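Local structure of nucleoside-diphosphate-sugar pyrophosphorylase (Vibrio cholerae, 4EVW) at residues Met1-Met9 with Tyr105-Ile114; Ser127-Glu135 with Thr172-Lys180. The protein probably transfers a nucleotidyl group from a nucleoside triphosphate to a sugar phosphate, giving a nucleoside-diphosphate sugar and releasing pyrophosphate. The protein carries 1 engineered substitution. All coordinates share one frame; numbering follows the deposited sequence.

Both contacts belong to one mixed sheet, their centres about 12 Å apart. Contact 1 is a parallel pair, strand 2-5 beside strand 109-111; contact 2 is antiparallel, strand 132-138 beside strand 174-177. They meet because strands 109-111 and 174-177 are themselves neighbours: Val-111 N lies 2.8 Å from Tyr-175 O, a probable backbone hydrogen bond. On the face carrying Thr-110 and His-176, Thr-110 OG1 and His-176 ND1 are 2.7 Å apart, joining the two contacts through side chains. The loop after strand 2-5, around Gly-8, is placed like the signature loop that binds the nucleotide in related nucleotidyltransferases, so contact 1 probably lies nearer the active site.

Contact 1. Residues Met1-Met9 with Tyr105-Ile114; sequences MIVIPMAGM and YQGSITVFNI
Met-1, a selenomethionine here, reaches over the Tyr-105 ring in a Met-aromatic contact, at one end of the parallel strand pair 2-5 and 109-111 in the Rossmann-like nucleotidyltransferase core. Met-1 CE sits 3.7 Å from the centroid of the Tyr-105 ring, 14° off its normal, with SE over the same face; Gly-107 N lies over the opposite one. The chain leaves with CG anti to the backbone N (chi1 -180°) and bends at chi3, which brings the methyl over the ring.

At the edge of that ring, in its plane, Ser-108 O is gripped twice. Tyr-105 OH donates to it at 2.6 Å, in the carbonyl plane on a lone pair, while Met-1 N comes from above that plane. Two waters also accept from the Met-1 amino group, so with Ser-108 O three acceptors hold this buried chain start.

Three backbone bonds then step along the strands: Thr-110 N to Met-1 O, Val-3 N to Thr-110 O at 2.8 Å, and Phe-112 N to Val-3 O. Ile-2 and Thr-110 point the same way on one face, where Thr-110 OG1 has His-176 as its partner. Val-3 lies on the other face, its CG2 4.0 Å from Ile-109 CB.

Further along, Ile-4 CD1 reaches the edge of the Phe-112 ring, and Phe-40 meets the same ring edge-to-face. Helix 32-37 packs on Ile-114, and strand 49-54 pairs with the far side of strand 2-5. Beyond the last direct backbone bond a water bridges the chains, giving to Pro-5 O at 2.6 Å and accepting from Ile-114 N.

Contact 2. Residues Ser127-Glu135 with Thr172-Lys180; sequences SQHSDGYLE and TGLYHFNRK
Glu-135 OE1 accepts from Thr-172 OG1 at 2.6 Å, through the lone pair that faces away from the other carboxylate oxygen. Glu-135 OE2 forms a salt bridge with Arg-118, so both oxygens of this buried carboxylate have partners, which would be expected to keep it ionised. The glutamate chain runs out extended, with CG anti to the backbone N (chi1 -176°), and crosses Thr-172 at about a right angle. The backbones join here too, Thr-172 N donating to Glu-135 O.

After the corner at Gly-173 the chain enters strand 174-177, antiparallel to strand 132-138 in the central mixed sheet. Tyr-133 and His-176 form a hydrogen-bonded pair, their backbones linked both ways; the straighter bond is His-176 N to Tyr-133 O, 2.9 Å. On that face Tyr-133 CE1 presses to 3.4 Å from His-176 CB, and the two rings lie obliquely, planes at 39°. Leu-174 CD2 comes up to Tyr-133 OH at 3.6 Å. The imidazole is fixed at both nitrogens: ND1 bonds to Thr-110 OG1, and NE2 meets a water in the ring plane that also donates to Ser-127 O and Asn-178 OD1.

On the opposite face Leu-134 CD2 touches the edge of the Tyr-175 ring at 3.9 Å, and Tyr-209 of helix 208-214 packs against both. At the far end Asn-178 N donates to Asp-131 O at 2.8 Å, and one water joins Asp-131 OD1 to Asn-178 ND2, while Asp-131 OD2 accepts from Asn-218 N.

Contact 1. Residues Met1-Met9 with Tyr105-Ile114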
HETATM    1  N   MSE A   1      -7.451  -4.567  -8.982  1.00 27.60           N
HETATM    2  CA  MSE A   1      -6.579  -5.559  -8.298  1.00 22.11           C
HETATM    3  C   MSE A   1      -5.962  -4.963  -7.045  1.00 24.31           C
HETATM    4  O   MSE A   1      -5.400  -3.864  -7.078  1.00 20.93           O
HETATM    5  CB  MSE A   1      -5.458  -6.018  -9.234  1.00 19.82           C
HETATM    6  CG  MSE A   1      -4.534  -7.030  -8.597  1.00 25.13           C
HETATM    7 SE   MSE A   1      -3.232  -7.738  -9.831  1.00 44.86          SE
HETATM    8  CE  MSE A   1      -4.409  -8.782 -10.963  1.00 39.45           C
ATOM      9  N   ILE A   2      -6.067  -5.695  -5.941  1.00 20.14           N
ATOM     10  CA  ILE A   2      -5.520  -5.246  -4.668  1.00 18.44           C
ATOM     11  C   ILE A   2      -4.094  -5.780  -4.592  1.00 21.19           C
ATOM     12  O   ILE A   2      -3.871  -6.988  -4.665  1.00 22.46           O
ATOM     13  CB  ILE A   2      -6.339  -5.801  -3.494  1.00 19.73           C
ATOM     14  CG1 ILE A   2      -7.817  -5.426  -3.661  1.00 33.05           C
ATOM     15  CG2 ILE A   2      -5.800  -5.252  -2.179  1.00 19.15           C
ATOM     16  CD1 ILE A   2      -8.124  -3.979  -3.380  1.00 41.53           C
ATOM     17  N   VAL A   3      -3.135  -4.873  -4.453  1.00 18.07           N
ATOM     18  CA  VAL A   3      -1.727  -5.250  -4.412  1.00 16.53           C
ATOM     19  C   VAL A   3      -1.154  -4.982  -3.030  1.00 18.10           C
ATOM     20  O   VAL A   3      -1.238  -3.864  -2.517  1.00 21.78           O
ATOM     21  CB  VAL A   3      -0.922  -4.444  -5.451  1.00 19.45           C
ATOM     22  CG1 VAL A   3       0.553  -4.837  -5.395  1.00 20.54           C
ATOM     23  CG2 VAL A   3      -1.496  -4.681  -6.850  1.00 19.19           C
ATOM     24  N   ILE A   4      -0.567  -6.003  -2.424  1.00 19.22           N
ATOM     25  CA  ILE A   4       0.005  -5.820  -1.107  1.00 19.92           C
ATOM     26  C   ILE A   4       1.496  -6.094  -1.101  1.00 22.43           C
ATOM     27  O   ILE A   4       1.925  -7.248  -1.144  1.00 21.31           O
ATOM     28  CB  ILE A   4      -0.625  -6.751  -0.052  1.00 27.94           C
ATOM     29  CG1 ILE A   4      -2.143  -6.825  -0.228  1.00 30.78           C
ATOM     30  CG2 ILE A   4      -0.290  -6.217   1.353  1.00 31.99           C
ATOM     31  CD1 ILE A   4      -2.892  -5.633   0.317  1.00 29.18           C
ATOM     32  N   PRO A   5       2.288  -5.055  -1.115  1.00 25.79           N
ATOM     33  CA  PRO A   5       3.728  -5.207  -1.048  1.00 22.11           C
ATOM     34  C   PRO A   5       4.121  -5.594   0.375  1.00 27.85           C
ATOM     35  O   PRO A   5       3.793  -4.906   1.276  1.00 30.48           O
ATOM     36  CB  PRO A   5       4.232  -3.836  -1.417  1.00 23.47           C
ATOM     37  CG  PRO A   5       3.121  -2.926  -1.123  1.00 31.97           C
ATOM     38  CD  PRO A   5       1.864  -3.657  -1.101  1.00 27.72           C
HETATM   39  N   MSE A   6       4.775  -6.709   0.563  1.00 22.92           N
HETATM   40  CA  MSE A   6       5.141  -7.124   1.889  1.00 23.86           C
HETATM   41  C   MSE A   6       6.461  -7.839   1.869  1.00 27.50           C
HETATM   42  O   MSE A   6       6.586  -8.836   2.457  1.00 29.03           O
HETATM   43  CB  MSE A   6       4.067  -8.004   2.517  1.00 31.31           C
HETATM   44  CG  MSE A   6       3.373  -8.929   1.575  1.00 30.98           C
HETATM   45 SE   MSE A   6       2.003 -10.121   2.352  1.00 39.43          SE
HETATM   46  CE  MSE A   6       2.994 -10.986   3.719  1.00 22.69           C
ATOM     47  N   ALA A   7       7.427  -7.257   1.190  1.00 22.19           N
ATOM     48  CA  ALA A   7       8.714  -7.843   1.004  1.00 27.70           C
ATOM     49  C   ALA A   7       9.732  -7.204   1.908  1.00 33.08           C
ATOM     50  O   ALA A   7      10.845  -7.600   1.932  1.00 39.05           O
ATOM     51  CB  ALA A   7       9.138  -7.711  -0.394  1.00 32.45           C
ATOM     52  N   GLY A   8       9.333  -6.213   2.646  1.00 26.61           N
ATOM     53  CA  GLY A   8      10.241  -5.532   3.550  1.00 31.67           C
ATOM     54  C   GLY A   8      10.804  -6.399   4.660  1.00 43.87           C
ATOM     55  O   GLY A   8      10.808  -7.626   4.578  1.00 50.46           O
HETATM   56  N   MSE A   9      11.285  -5.745   5.710  0.50 41.79           N
HETATM   57  CA  MSE A   9      11.869  -6.438   6.845  0.50 43.06           C
HETATM   58  C   MSE A   9      11.289  -5.862   8.133  0.50 45.06           C
HETATM   59  O   MSE A   9      11.072  -4.655   8.240  0.50 41.85           O
HETATM   60  CB  MSE A   9      13.390  -6.270   6.804  0.50 40.17           C
HETATM   61  CG  MSE A   9      14.156  -7.045   7.858  0.50 38.25           C
HETATM   62 SE   MSE A   9      16.047  -7.077   7.471  0.50 66.43          SE
HETATM   63  CE  MSE A   9      16.106  -8.676   6.385  0.50 55.71           C
ATOM     64  N   TYR A 105      -2.548  -8.512 -17.083  1.00 24.84           N
ATOM     65  CA  TYR A 105      -3.526  -7.656 -16.420  1.00 21.06           C
ATOM     66  C   TYR A 105      -3.266  -6.188 -16.747  1.00 23.45           C
ATOM     67  O   TYR A 105      -2.143  -5.705 -16.602  1.00 21.96           O
ATOM     68  CB  TYR A 105      -3.448  -7.882 -14.911  1.00 19.38           C
ATOM     69  CG  TYR A 105      -4.399  -7.020 -14.136  1.00 19.72           C
ATOM     70  CD1 TYR A 105      -5.764  -7.311 -14.099  1.00 21.57           C
ATOM     71  CD2 TYR A 105      -3.943  -5.886 -13.463  1.00 20.50           C
ATOM     72  CE1 TYR A 105      -6.649  -6.497 -13.416  1.00 22.28           C
ATOM     73  CE2 TYR A 105      -4.823  -5.060 -12.775  1.00 19.31           C
ATOM     74  CZ  TYR A 105      -6.174  -5.373 -12.755  1.00 20.31           C
ATOM     75  OH  TYR A 105      -7.053  -4.567 -12.074  1.00 18.55           O
ATOM     76  N   GLN A 106      -4.303  -5.471 -17.172  1.00 21.50           N
ATOM     77  CA  GLN A 106      -4.136  -4.064 -17.534  1.00 26.16           C
ATOM     78  C   GLN A 106      -5.076  -3.134 -16.777  1.00 26.05           C
ATOM     79  O   GLN A 106      -5.222  -1.964 -17.134  1.00 24.46           O
ATOM     80  CB  GLN A 106      -4.374  -3.887 -19.037  1.00 27.26           C
ATOM     81  CG  GLN A 106      -3.465  -4.724 -19.931  1.00 35.91           C
ATOM     82  CD  GLN A 106      -2.003  -4.346 -19.795  1.00 46.71           C
ATOM     83  OE1 GLN A 106      -1.674  -3.206 -19.465  1.00 48.04           O
ATOM     84  NE2 GLN A 106      -1.115  -5.297 -20.067  1.00 53.12           N
ATOM     85  N   GLY A 107      -5.701  -3.646 -15.727  1.00 20.70           N
ATOM     86  CA  GLY A 107      -6.648  -2.839 -14.982  1.00 20.33           C
ATOM     87  C   GLY A 107      -6.068  -1.972 -13.885  1.00 23.03           C
ATOM     88  O   GLY A 107      -4.875  -1.668 -13.864  1.00 19.02           O
ATOM     89  N   SER A 108      -6.934  -1.577 -12.962  1.00 18.99           N
ATOM     90  CA  SER A 108      -6.535  -0.723 -11.860  1.00 19.91           C
ATOM     91  C   SER A 108      -5.737  -1.488 -10.818  1.00 21.64           C
ATOM     92  O   SER A 108      -5.780  -2.719 -10.760  1.00 21.60           O
ATOM     93  CB  SER A 108      -7.779  -0.148 -11.180  1.00 19.72           C
ATOM     94  OG  SER A 108      -8.490  -1.176 -10.510  1.00 30.18           O
ATOM     95  N   ILE A 109      -4.971  -0.758 -10.021  1.00 17.86           N
ATOM     96  CA  ILE A 109      -4.270  -1.390  -8.924  1.00 20.00           C
ATOM     97  C   ILE A 109      -4.463  -0.523  -7.696  1.00 20.51           C
ATOM     98  O   ILE A 109      -4.399   0.708  -7.752  1.00 18.66           O
ATOM     99  CB  ILE A 109      -2.764  -1.630  -9.168  1.00 26.33           C
ATOM    100  CG1 ILE A 109      -2.048  -0.328  -9.488  1.00 25.39           C
ATOM    101  CG2 ILE A 109      -2.571  -2.669 -10.273  1.00 30.33           C
ATOM    102  CD1 ILE A 109      -0.545  -0.509  -9.482  1.00 30.90           C
ATOM    103  N   THR A 110      -4.738  -1.195  -6.592  1.00 18.99           N
ATOM    104  CA  THR A 110      -4.962  -0.544  -5.316  1.00 18.70           C
ATOM    105  C   THR A 110      -3.880  -1.066  -4.397  1.00 19.42           C
ATOM    106  O   THR A 110      -3.937  -2.210  -3.952  1.00 23.14           O
ATOM    107  CB  THR A 110      -6.344  -0.922  -4.779  1.00 19.84           C
ATOM    108  OG1 THR A 110      -7.338  -0.476  -5.705  1.00 21.21           O
ATOM    109  CG2 THR A 110      -6.591  -0.283  -3.427  1.00 24.19           C
ATOM    110  N   VAL A 111      -2.880  -0.236  -4.133  1.00 16.65           N
ATOM    111  CA  VAL A 111      -1.775  -0.650  -3.276  1.00 16.47           C
ATOM    112  C   VAL A 111      -2.123  -0.395  -1.825  1.00 21.04           C
ATOM    113  O   VAL A 111      -2.603   0.674  -1.469  1.00 20.07           O
ATOM    114  CB  VAL A 111      -0.484   0.110  -3.626  1.00 21.51           C
ATOM    115  CG1 VAL A 111       0.676  -0.406  -2.775  1.00 20.98           C
ATOM    116  CG2 VAL A 111      -0.189  -0.047  -5.106  1.00 23.96           C
ATOM    117  N   PHE A 112      -1.867  -1.386  -0.983  1.00 17.19           N
ATOM    118  CA  PHE A 112      -2.176  -1.267   0.429  1.00 19.26           C
ATOM    119  C   PHE A 112      -1.054  -1.951   1.197  1.00 29.24           C
ATOM    120  O   PHE A 112      -0.315  -2.747   0.629  1.00 39.63           O
ATOM    121  CB  PHE A 112      -3.502  -1.964   0.702  1.00 23.19           C
ATOM    122  CG  PHE A 112      -4.045  -1.722   2.073  1.00 28.61           C
ATOM    123  CD1 PHE A 112      -4.386  -0.437   2.483  1.00 33.66           C
ATOM    124  CD2 PHE A 112      -4.233  -2.781   2.951  1.00 23.88           C
ATOM    125  CE1 PHE A 112      -4.913  -0.213   3.755  1.00 38.30           C
ATOM    126  CE2 PHE A 112      -4.757  -2.570   4.222  1.00 27.32           C
ATOM    127  CZ  PHE A 112      -5.098  -1.286   4.625  1.00 32.84           C
ATOM    128  N   ASN A 113      -0.909  -1.656   2.480  1.00 31.14           N
ATOM    129  CA  ASN A 113       0.159  -2.311   3.213  1.00 31.71           C
ATOM    130  C   ASN A 113      -0.372  -3.156   4.353  1.00 29.54           C
ATOM    131  O   ASN A 113      -1.439  -2.893   4.916  1.00 30.60           O
ATOM    132  CB  ASN A 113       1.183  -1.288   3.698  1.00 39.69           C
ATOM    133  CG  ASN A 113       0.629  -0.363   4.739  1.00 51.64           C
ATOM    134  OD1 ASN A 113       0.642  -0.675   5.927  1.00 55.80           O
ATOM    135  ND2 ASN A 113       0.125   0.783   4.302  1.00 55.57           N
ATOM    136  N   ILE A 114       0.393  -4.182   4.685  1.00 27.79           N
ATOM    137  CA  ILE A 114       0.013  -5.121   5.717  1.00 29.80           C
ATOM    138  C   ILE A 114       0.076  -4.553   7.145  1.00 33.29           C
ATOM    139  O   ILE A 114      -0.349  -5.215   8.092  1.00 39.91           O
ATOM    140  CB  ILE A 114       0.875  -6.406   5.560  1.00 31.73           C
ATOM    141  CG1 ILE A 114       0.024  -7.639   5.845  1.00 38.20           C
ATOM    142  CG2 ILE A 114       2.111  -6.337   6.435  1.00 39.13           C
ATOM    143  CD1 ILE A 114      -1.143  -7.804   4.884  1.00 31.25           C
TER
HETATM  144  O   HOH W   1      -9.320  -5.621 -10.566  1.00 27.30           O
HETATM  145  O   HOH W   2      -8.025  -2.187  -7.505  1.00 40.95           O
HETATM  146  O   HOH W   3       3.110  -4.201   3.733  1.00 34.11           O

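Contact 2. Residues Ser127-Glu135 with Thr172-Lys180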
ATOM      1  N   SER A 127     -13.305   6.865  -7.057  1.00 22.36           N
ATOM      2  CA  SER A 127     -12.464   5.898  -7.768  1.00 22.48           C
ATOM      3  C   SER A 127     -12.996   5.617  -9.171  1.00 26.43           C
ATOM      4  O   SER A 127     -12.276   5.090 -10.021  1.00 29.98           O
ATOM      5  CB  SER A 127     -12.342   4.587  -6.976  1.00 23.72           C
ATOM      6  OG  SER A 127     -13.556   3.854  -6.956  1.00 26.07           O
ATOM      7  N   GLN A 128     -14.254   5.977  -9.416  1.00 24.81           N
ATOM      8  CA  GLN A 128     -14.862   5.771 -10.730  1.00 30.12           C
ATOM      9  C   GLN A 128     -14.821   7.053 -11.559  1.00 31.53           C
ATOM     10  O   GLN A 128     -15.248   7.060 -12.712  1.00 32.14           O
ATOM     11  CB  GLN A 128     -16.325   5.328 -10.586  1.00 35.95           C
ATOM     12  CG  GLN A 128     -16.535   3.973  -9.930  1.00 42.48           C
ATOM     13  CD  GLN A 128     -18.000   3.712  -9.597  1.00 60.36           C
ATOM     14  OE1 GLN A 128     -18.334   3.341  -8.472  1.00 65.84           O
ATOM     15  NE2 GLN A 128     -18.877   3.905 -10.578  1.00 65.13           N
ATOM     16  N   HIS A 129     -14.303   8.132 -10.978  1.00 27.59           N
ATOM     17  CA  HIS A 129     -14.255   9.419 -11.669  1.00 29.75           C
ATOM     18  C   HIS A 129     -12.905  10.117 -11.541  1.00 30.18           C
ATOM     19  O   HIS A 129     -12.838  11.345 -11.458  1.00 31.58           O
ATOM     20  CB  HIS A 129     -15.351  10.327 -11.113  1.00 33.16           C
ATOM     21  CG  HIS A 129     -16.725   9.744 -11.221  1.00 38.53           C
ATOM     22  ND1 HIS A 129     -17.414   9.679 -12.414  1.00 42.08           N
ATOM     23  CD2 HIS A 129     -17.521   9.164 -10.294  1.00 42.83           C
ATOM     24  CE1 HIS A 129     -18.576   9.083 -12.216  1.00 45.35           C
ATOM     25  NE2 HIS A 129     -18.666   8.760 -10.938  1.00 45.19           N
ATOM     26  N   SER A 130     -11.833   9.335 -11.527  1.00 27.41           N
ATOM     27  CA  SER A 130     -10.490   9.886 -11.393  1.00 25.03           C
ATOM     28  C   SER A 130      -9.476   8.922 -11.982  1.00 25.21           C
ATOM     29  O   SER A 130      -9.789   7.758 -12.229  1.00 24.30           O
ATOM     30  CB  SER A 130     -10.165  10.131  -9.915  1.00 25.56           C
ATOM     31  OG  SER A 130     -10.207   8.923  -9.172  1.00 26.44           O
ATOM     32  N   ASP A 131      -8.260   9.404 -12.214  1.00 22.50           N
ATOM     33  CA  ASP A 131      -7.217   8.545 -12.756  1.00 23.27           C
ATOM     34  C   ASP A 131      -6.517   7.830 -11.606  1.00 23.64           C
ATOM     35  O   ASP A 131      -5.765   6.874 -11.814  1.00 20.06           O
ATOM     36  CB  ASP A 131      -6.213   9.370 -13.567  1.00 22.12           C
ATOM     37  CG  ASP A 131      -6.811   9.891 -14.866  1.00 33.74           C
ATOM     38  OD1 ASP A 131      -7.367   9.071 -15.627  1.00 38.80           O
ATOM     39  OD2 ASP A 131      -6.724  11.110 -15.129  1.00 30.12           O
ATOM     40  N   GLY A 132      -6.778   8.302 -10.390  1.00 21.02           N
ATOM     41  CA  GLY A 132      -6.180   7.697  -9.214  1.00 19.30           C
ATOM     42  C   GLY A 132      -6.533   8.506  -7.981  1.00 20.90           C
ATOM     43  O   GLY A 132      -6.940   9.660  -8.085  1.00 19.81           O
ATOM     44  N   TYR A 133      -6.407   7.909  -6.807  1.00 19.69           N
ATOM     45  CA  TYR A 133      -6.705   8.655  -5.597  1.00 19.43           C
ATOM     46  C   TYR A 133      -5.949   8.107  -4.410  1.00 20.80           C
ATOM     47  O   TYR A 133      -5.578   6.931  -4.375  1.00 18.69           O
ATOM     48  CB  TYR A 133      -8.217   8.663  -5.304  1.00 18.30           C
ATOM     49  CG  TYR A 133      -8.724   7.455  -4.548  1.00 16.23           C
ATOM     50  CD1 TYR A 133      -9.118   6.293  -5.216  1.00 19.14           C
ATOM     51  CD2 TYR A 133      -8.792   7.472  -3.157  1.00 17.75           C
ATOM     52  CE1 TYR A 133      -9.577   5.178  -4.504  1.00 18.57           C
ATOM     53  CE2 TYR A 133      -9.241   6.373  -2.443  1.00 19.92           C
ATOM     54  CZ  TYR A 133      -9.629   5.231  -3.117  1.00 20.40           C
ATOM     55  OH  TYR A 133     -10.078   4.152  -2.391  1.00 20.41           O
ATOM     56  N   LEU A 134      -5.709   8.983  -3.444  1.00 16.35           N
ATOM     57  CA  LEU A 134      -5.007   8.626  -2.224  1.00 21.56           C
ATOM     58  C   LEU A 134      -6.007   8.719  -1.097  1.00 22.15           C
ATOM     59  O   LEU A 134      -6.700   9.725  -0.960  1.00 19.58           O
ATOM     60  CB  LEU A 134      -3.867   9.613  -1.930  1.00 21.70           C
ATOM     61  CG  LEU A 134      -2.696   9.698  -2.906  1.00 26.65           C
ATOM     62  CD1 LEU A 134      -2.979  10.743  -3.984  1.00 24.79           C
ATOM     63  CD2 LEU A 134      -1.436  10.064  -2.123  1.00 26.65           C
ATOM     64  N   GLU A 135      -6.095   7.669  -0.296  1.00 22.57           N
ATOM     65  CA  GLU A 135      -6.998   7.686   0.842  1.00 20.36           C
ATOM     66  C   GLU A 135      -6.245   8.442   1.926  1.00 18.60           C
ATOM     67  O   GLU A 135      -5.065   8.176   2.170  1.00 21.22           O
ATOM     68  CB  GLU A 135      -7.289   6.267   1.293  1.00 22.39           C
ATOM     69  CG  GLU A 135      -8.301   6.163   2.407  1.00 26.94           C
ATOM     70  CD  GLU A 135      -8.523   4.726   2.803  1.00 25.58           C
ATOM     71  OE1 GLU A 135      -7.613   4.139   3.425  1.00 27.82           O
ATOM     72  OE2 GLU A 135      -9.597   4.178   2.470  1.00 28.47           O
ATOM     73  N   THR A 172      -3.211   7.008   4.383  1.00 19.83           N
ATOM     74  CA  THR A 172      -3.519   5.851   5.210  1.00 24.25           C
ATOM     75  C   THR A 172      -2.675   4.689   4.699  1.00 26.78           C
ATOM     76  O   THR A 172      -2.623   3.631   5.317  1.00 31.16           O
ATOM     77  CB  THR A 172      -4.991   5.434   5.074  1.00 25.14           C
ATOM     78  OG1 THR A 172      -5.241   5.035   3.720  1.00 22.56           O
ATOM     79  CG2 THR A 172      -5.921   6.588   5.444  1.00 27.53           C
ATOM     80  N   GLY A 173      -2.023   4.888   3.560  1.00 24.90           N
ATOM     81  CA  GLY A 173      -1.220   3.824   2.987  1.00 24.33           C
ATOM     82  C   GLY A 173      -1.953   3.130   1.854  1.00 27.20           C
ATOM     83  O   GLY A 173      -1.461   2.148   1.293  1.00 27.01           O
ATOM     84  N   LEU A 174      -3.148   3.617   1.526  1.00 21.94           N
ATOM     85  CA  LEU A 174      -3.908   3.040   0.423  1.00 18.01           C
ATOM     86  C   LEU A 174      -3.756   3.994  -0.755  1.00 19.40           C
ATOM     87  O   LEU A 174      -4.169   5.153  -0.688  1.00 21.71           O
ATOM     88  CB  LEU A 174      -5.386   2.872   0.792  1.00 17.59           C
ATOM     89  CG  LEU A 174      -6.165   2.107  -0.283  1.00 24.03           C
ATOM     90  CD1 LEU A 174      -7.149   1.148   0.367  1.00 32.38           C
ATOM     91  CD2 LEU A 174      -6.861   3.092  -1.210  1.00 26.42           C
ATOM     92  N   TYR A 175      -3.135   3.499  -1.822  1.00 16.73           N
ATOM     93  CA  TYR A 175      -2.879   4.279  -3.023  1.00 16.38           C
ATOM     94  C   TYR A 175      -3.527   3.597  -4.213  1.00 20.42           C
ATOM     95  O   TYR A 175      -3.135   2.494  -4.593  1.00 21.00           O
ATOM     96  CB  TYR A 175      -1.376   4.374  -3.278  1.00 14.95           C
ATOM     97  CG  TYR A 175      -0.596   4.895  -2.102  1.00 20.16           C
ATOM     98  CD1 TYR A 175       0.145   4.034  -1.291  1.00 23.34           C
ATOM     99  CD2 TYR A 175      -0.599   6.252  -1.796  1.00 18.29           C
ATOM    100  CE1 TYR A 175       0.870   4.519  -0.203  1.00 27.12           C
ATOM    101  CE2 TYR A 175       0.116   6.747  -0.716  1.00 22.62           C
ATOM    102  CZ  TYR A 175       0.847   5.879   0.075  1.00 26.64           C
ATOM    103  OH  TYR A 175       1.562   6.375   1.138  1.00 26.85           O
ATOM    104  N   HIS A 176      -4.504   4.262  -4.814  1.00 17.42           N
ATOM    105  CA  HIS A 176      -5.211   3.693  -5.945  1.00 17.80           C
ATOM    106  C   HIS A 176      -4.803   4.336  -7.265  1.00 17.90           C
ATOM    107  O   HIS A 176      -4.602   5.551  -7.338  1.00 18.13           O
ATOM    108  CB  HIS A 176      -6.722   3.861  -5.740  1.00 17.22           C
ATOM    109  CG  HIS A 176      -7.550   3.250  -6.829  1.00 18.58           C
ATOM    110  ND1 HIS A 176      -7.788   1.894  -6.913  1.00 22.25           N
ATOM    111  CD2 HIS A 176      -8.188   3.811  -7.881  1.00 22.88           C
ATOM    112  CE1 HIS A 176      -8.543   1.648  -7.971  1.00 20.55           C
ATOM    113  NE2 HIS A 176      -8.799   2.793  -8.576  1.00 24.20           N
ATOM    114  N   PHE A 177      -4.665   3.501  -8.293  1.00 14.31           N
ATOM    115  CA  PHE A 177      -4.336   3.948  -9.646  1.00 18.63           C
ATOM    116  C   PHE A 177      -5.345   3.283 -10.576  1.00 19.79           C
ATOM    117  O   PHE A 177      -5.509   2.061 -10.545  1.00 16.26           O
ATOM    118  CB  PHE A 177      -2.922   3.520 -10.050  1.00 18.77           C
ATOM    119  CG  PHE A 177      -1.848   4.056  -9.149  1.00 18.37           C
ATOM    120  CD1 PHE A 177      -1.596   3.461  -7.923  1.00 16.38           C
ATOM    121  CD2 PHE A 177      -1.100   5.166  -9.524  1.00 18.95           C
ATOM    122  CE1 PHE A 177      -0.609   3.961  -7.073  1.00 22.38           C
ATOM    123  CE2 PHE A 177      -0.109   5.677  -8.684  1.00 20.38           C
ATOM    124  CZ  PHE A 177       0.136   5.072  -7.456  1.00 21.41           C
ATOM    125  N   ASN A 178      -6.017   4.078 -11.402  1.00 17.41           N
ATOM    126  CA  ASN A 178      -7.019   3.531 -12.316  1.00 17.69           C
ATOM    127  C   ASN A 178      -6.421   2.599 -13.374  1.00 20.62           C
ATOM    128  O   ASN A 178      -7.091   1.676 -13.837  1.00 20.19           O
ATOM    129  CB  ASN A 178      -7.786   4.668 -13.001  1.00 22.59           C
ATOM    130  CG  ASN A 178      -8.994   4.168 -13.766  1.00 26.64           C
ATOM    131  OD1 ASN A 178      -9.812   3.419 -13.230  1.00 27.15           O
ATOM    132  ND2 ASN A 178      -9.116   4.582 -15.023  1.00 30.03           N
ATOM    133  N   ARG A 179      -5.166   2.836 -13.751  1.00 17.90           N
ATOM    134  CA  ARG A 179      -4.495   2.002 -14.752  1.00 18.63           C
ATOM    135  C   ARG A 179      -3.104   1.568 -14.307  1.00 20.98           C
ATOM    136  O   ARG A 179      -2.288   2.395 -13.905  1.00 20.12           O
ATOM    137  CB  ARG A 179      -4.374   2.747 -16.086  1.00 21.11           C
ATOM    138  CG  ARG A 179      -5.710   3.040 -16.755  1.00 32.51           C
ATOM    139  CD  ARG A 179      -5.524   3.622 -18.153  1.00 44.04           C
ATOM    140  NE  ARG A 179      -6.775   3.607 -18.906  1.00 56.25           N
ATOM    141  CZ  ARG A 179      -7.013   2.825 -19.955  1.00 60.74           C
ATOM    142  NH1 ARG A 179      -6.080   1.987 -20.389  1.00 60.98           N
ATOM    143  NH2 ARG A 179      -8.191   2.871 -20.564  1.00 58.02           N
ATOM    144  N   LYS A 180      -2.840   0.267 -14.391  1.00 19.26           N
ATOM    145  CA  LYS A 180      -1.540  -0.277 -14.012  1.00 19.19           C
ATOM    146  C   LYS A 180      -0.458   0.440 -14.811  1.00 20.10           C
ATOM    147  O   LYS A 180       0.605   0.764 -14.281  1.00 20.88           O
ATOM    148  CB  LYS A 180      -1.473  -1.780 -14.314  1.00 21.58           C
ATOM    149  CG  LYS A 180      -0.134  -2.423 -13.961  1.00 28.05           C
ATOM    150  CD  LYS A 180       0.041  -3.810 -14.582  1.00 29.21           C
ATOM    151  CE  LYS A 180       0.280  -3.730 -16.087  1.00 32.24           C
ATOM    152  NZ  LYS A 180       0.577  -5.074 -16.664  1.00 34.13           N
TER
HETATM  153  O   HOH W   4     -10.413   3.057 -10.719  1.00 37.28           O
HETATM  154  O   HOH W   5      -4.213   5.449 -13.416  1.00 25.51           O
HETATM  155  O   HOH W   6      -7.204   6.477 -16.086  1.00 35.81           O
HETATM  156  O   HOH W   7      -3.050   7.290   0.618  1.00 24.11           O